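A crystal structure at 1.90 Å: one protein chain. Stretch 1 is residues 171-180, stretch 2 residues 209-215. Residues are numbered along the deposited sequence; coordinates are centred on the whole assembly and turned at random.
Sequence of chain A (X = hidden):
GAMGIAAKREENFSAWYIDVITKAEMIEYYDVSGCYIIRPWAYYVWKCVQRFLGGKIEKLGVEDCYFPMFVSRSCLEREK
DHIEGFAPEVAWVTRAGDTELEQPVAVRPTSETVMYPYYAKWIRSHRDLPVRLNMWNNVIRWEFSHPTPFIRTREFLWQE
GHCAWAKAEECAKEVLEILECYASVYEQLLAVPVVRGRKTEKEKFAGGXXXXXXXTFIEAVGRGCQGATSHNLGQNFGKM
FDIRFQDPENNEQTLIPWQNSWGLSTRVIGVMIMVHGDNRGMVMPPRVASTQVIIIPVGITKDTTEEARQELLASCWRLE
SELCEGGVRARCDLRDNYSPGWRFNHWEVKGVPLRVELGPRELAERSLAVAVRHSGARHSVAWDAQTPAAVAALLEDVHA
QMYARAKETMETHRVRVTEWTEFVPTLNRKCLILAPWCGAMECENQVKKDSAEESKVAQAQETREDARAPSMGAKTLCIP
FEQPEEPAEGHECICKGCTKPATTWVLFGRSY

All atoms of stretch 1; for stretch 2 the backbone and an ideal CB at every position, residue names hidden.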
# COMPACT_ATOMS: atom_id res chain seq x y z
N CYS A 171 -19.93 -17.55 3.37
CA CYS A 171 -19.87 -16.23 4.00
C CYS A 171 -19.33 -16.39 5.45
O CYS A 171 -18.37 -15.72 5.81
CB CYS A 171 -21.24 -15.61 3.95
SG CYS A 171 -21.39 -13.99 4.74
N ALA A 172 -19.89 -17.34 6.21
CA ALA A 172 -19.48 -17.62 7.59
C ALA A 172 -18.05 -18.05 7.69
O ALA A 172 -17.34 -17.65 8.64
CB ALA A 172 -20.35 -18.68 8.26
N LYS A 173 -17.62 -18.85 6.73
CA LYS A 173 -16.25 -19.33 6.74
C LYS A 173 -15.27 -18.16 6.52
O LYS A 173 -14.29 -18.08 7.23
CB LYS A 173 -16.05 -20.42 5.69
CG LYS A 173 -14.61 -20.81 5.37
CD LYS A 173 -14.67 -22.04 4.45
CE LYS A 173 -13.30 -22.60 4.09
NZ LYS A 173 -12.55 -21.52 3.41
N GLU A 174 -15.59 -17.24 5.62
CA GLU A 174 -14.69 -16.11 5.34
C GLU A 174 -14.61 -15.15 6.53
O GLU A 174 -13.57 -14.55 6.80
CB GLU A 174 -15.14 -15.38 4.11
CG GLU A 174 -14.12 -14.32 3.65
CD GLU A 174 -14.59 -13.54 2.44
OE1 GLU A 174 -15.79 -13.11 2.36
OE2 GLU A 174 -13.73 -13.31 1.57
N VAL A 175 -15.76 -14.95 7.17
CA VAL A 175 -15.83 -14.13 8.38
C VAL A 175 -14.74 -14.50 9.38
O VAL A 175 -14.01 -13.64 9.89
CB VAL A 175 -17.22 -14.25 9.04
CG1 VAL A 175 -17.16 -13.74 10.46
CG2 VAL A 175 -18.24 -13.42 8.27
N LEU A 176 -14.57 -15.80 9.61
CA LEU A 176 -13.57 -16.30 10.54
C LEU A 176 -12.17 -16.35 9.95
O LEU A 176 -11.21 -16.21 10.69
CB LEU A 176 -13.96 -17.66 11.09
CG LEU A 176 -15.23 -17.75 11.92
CD1 LEU A 176 -15.66 -19.18 12.22
CD2 LEU A 176 -15.00 -17.02 13.22
N GLU A 177 -12.03 -16.53 8.66
CA GLU A 177 -10.74 -16.43 8.01
C GLU A 177 -10.16 -15.04 8.19
O GLU A 177 -8.95 -14.88 8.49
CB GLU A 177 -10.76 -16.81 6.54
CG GLU A 177 -10.87 -18.34 6.35
CD GLU A 177 -11.25 -18.73 4.92
OE1 GLU A 177 -11.89 -17.95 4.17
OE2 GLU A 177 -10.95 -19.85 4.53
N ILE A 178 -11.02 -14.06 8.00
CA ILE A 178 -10.64 -12.69 8.11
C ILE A 178 -10.29 -12.36 9.56
O ILE A 178 -9.27 -11.71 9.84
CB ILE A 178 -11.74 -11.74 7.55
CG1 ILE A 178 -11.86 -11.85 6.03
CG2 ILE A 178 -11.48 -10.28 8.00
CD1 ILE A 178 -10.67 -11.32 5.25
N LEU A 179 -11.10 -12.86 10.50
CA LEU A 179 -10.79 -12.70 11.90
C LEU A 179 -9.44 -13.27 12.27
O LEU A 179 -8.69 -12.61 12.98
CB LEU A 179 -11.88 -13.30 12.83
CG LEU A 179 -11.73 -12.85 14.29
CD1 LEU A 179 -12.15 -11.42 14.41
CD2 LEU A 179 -12.55 -13.73 15.21
N GLU A 180 -9.09 -14.45 11.71
CA GLU A 180 -7.75 -15.00 11.90
C GLU A 180 -6.65 -14.12 11.37
O GLU A 180 -5.57 -14.01 12.01
CB GLU A 180 -7.65 -16.43 11.38
CG GLU A 180 -8.43 -17.42 12.19
CD GLU A 180 -8.13 -17.46 13.72
OE1 GLU A 180 -7.01 -17.29 14.16
OE2 GLU A 180 -9.08 -17.76 14.44
N UNK A 209 -26.10 -9.99 11.29
CA UNK A 209 -26.57 -11.10 12.06
C UNK A 209 -25.63 -11.37 13.28
O UNK A 209 -26.12 -11.63 14.37
CB UNK A 209 -26.68 -12.33 11.16
N UNK A 210 -24.30 -11.34 13.10
CA UNK A 210 -23.42 -11.51 14.25
C UNK A 210 -22.08 -10.87 13.91
O UNK A 210 -21.76 -10.68 12.76
CB UNK A 210 -23.25 -12.99 14.62
N UNK A 211 -21.37 -10.48 14.96
CA UNK A 211 -20.09 -9.79 14.84
C UNK A 211 -19.05 -10.63 15.62
O UNK A 211 -19.29 -11.10 16.72
CB UNK A 211 -20.18 -8.36 15.37
N UNK A 212 -17.92 -10.90 14.96
CA UNK A 212 -16.80 -11.56 15.61
C UNK A 212 -15.70 -10.50 15.82
O UNK A 212 -15.62 -9.49 15.09
CB UNK A 212 -16.30 -12.74 14.78
N UNK A 213 -14.85 -10.72 16.81
CA UNK A 213 -13.94 -9.67 17.28
C UNK A 213 -12.65 -10.29 17.87
O UNK A 213 -12.61 -11.47 18.26
CB UNK A 213 -14.64 -8.80 18.32
N UNK A 214 -11.61 -9.46 17.94
CA UNK A 214 -10.40 -9.76 18.64
C UNK A 214 -10.28 -8.67 19.72
O UNK A 214 -10.22 -7.50 19.41
CB UNK A 214 -9.19 -9.81 17.70
N UNK A 215 -10.38 -9.08 20.97
CA UNK A 215 -10.45 -8.12 22.06
C UNK A 215 -9.06 -8.09 22.71
O UNK A 215 -8.43 -9.17 22.90
CB UNK A 215 -11.54 -8.49 23.07

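Stretch 1 is helical throughout, and residues 210-215 form a strand that runs nearly parallel to it; the two axes make an angle of 14° and come within 8.9 Å of each other. The helix offers V175 and L179, with L176 beside them; all three are apolar.

Position 209 precedes the strand. Its ideal CB has nothing of stretch 1 within 5.5 Å, so the helix sets no preference. The residue is D209, which takes no part in the contact.

Position 210 has extended backbone angles, -156/155. CA-to-CB points sideways, and nothing of the helix lies within 5.5 Å of the ideal CB. A short side chain would leave the helix untouched; a long or aromatic one could reach it. Apolar atoms of A172 and V175 lie that way, as does the carbonyl of A172, so a polar end could also be served. The residue is Y210. With chi1 p, its ring extends to the helix. Y210 OH comes to 3.5 Å from A172 CB, and Y210 CE1 is 4.4 Å from V175 CG1, which sits oblique to the ring. A water links the two stretches: it donates to A172 O at 2.8 Å and is hydrogen-bonded to Y210 OH at 2.6 Å.

Position 211 points away from the helix, which leaves the choice open. It is T211, and its hydroxyl is bonded elsewhere in the structure.

Position 212 points toward the helix. The ideal CB is 3.9 Å from L179 CD2, 4.5 Å from V175 CG1 and 4.7 Å from L176 CD2. These methyls leave little depth, so a small or beta-branched residue suits: alanine, valine or threonine. The residue is T212, chi1 p. T212 OG1 packs 3.8 Å from V175 CG1 and 3.6 Å from L179 CD1, while T212 CG2 is 4.2 Å from L176 CD2. The helix offers the hydroxyl no polar partner here; it is bonded elsewhere in the structure.

Position 213 points away, its ideal CB 5.3 Å from L179 CD1. Many side chains would suit. The residue is T213. Contact falls to the backbone: L179 CD1 is 3.7 Å from T213 C, the carbonyl carbon. T213 OG1 donates a hydrogen bond to a side chain at 215.

Position 214 points toward the helix again, its ideal CB 4.7 Å from L179 CD1. Extended angles and an apolar neighbour suit valine or isoleucine, though leucine is also plausible. The residue is V214; its CG1 meets L179 CD1 at 4.0 Å.

Position 215 is beyond reach of the helix. Its ideal CB has nothing of stretch 1 within 5.5 Å, so the helix sets no preference. It is E215, whose OE2 accepts the bond from T213 OG1 at 2.6 Å.

Stretch 2 (209-215) DYTTTVE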
# COMPACT_ATOMS: atom_id res chain seq x y z
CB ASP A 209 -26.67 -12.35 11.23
CG ASP A 209 -27.96 -12.35 10.35
OD1 ASP A 209 -28.85 -11.52 10.60
OD2 ASP A 209 -28.01 -13.15 9.43
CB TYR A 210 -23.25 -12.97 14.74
CG TYR A 210 -22.64 -13.95 13.76
CD1 TYR A 210 -21.26 -14.10 13.63
CD2 TYR A 210 -23.46 -14.68 12.90
CE1 TYR A 210 -20.73 -14.99 12.71
CE2 TYR A 210 -22.95 -15.60 12.02
CZ TYR A 210 -21.59 -15.72 11.89
OH TYR A 210 -21.05 -16.57 10.97
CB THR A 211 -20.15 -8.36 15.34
OG1 THR A 211 -20.92 -7.53 14.49
CG2 THR A 211 -18.73 -7.81 15.41
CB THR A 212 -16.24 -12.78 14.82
OG1 THR A 212 -15.59 -12.33 13.61
CG2 THR A 212 -17.24 -13.76 14.52
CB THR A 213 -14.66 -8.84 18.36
OG1 THR A 213 -13.87 -7.74 18.81
CG2 THR A 213 -15.01 -9.69 19.57
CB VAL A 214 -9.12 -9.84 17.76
CG1 VAL A 214 -9.14 -11.14 17.00
CG2 VAL A 214 -9.07 -8.71 16.78
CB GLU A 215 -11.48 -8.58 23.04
CG GLU A 215 -12.87 -8.56 22.42
CD GLU A 215 -13.39 -7.15 22.27
OE1 GLU A 215 -13.03 -6.24 23.07
OE2 GLU A 215 -14.10 -6.92 21.30
O HOH W 1 -18.56 -17.33 11.19
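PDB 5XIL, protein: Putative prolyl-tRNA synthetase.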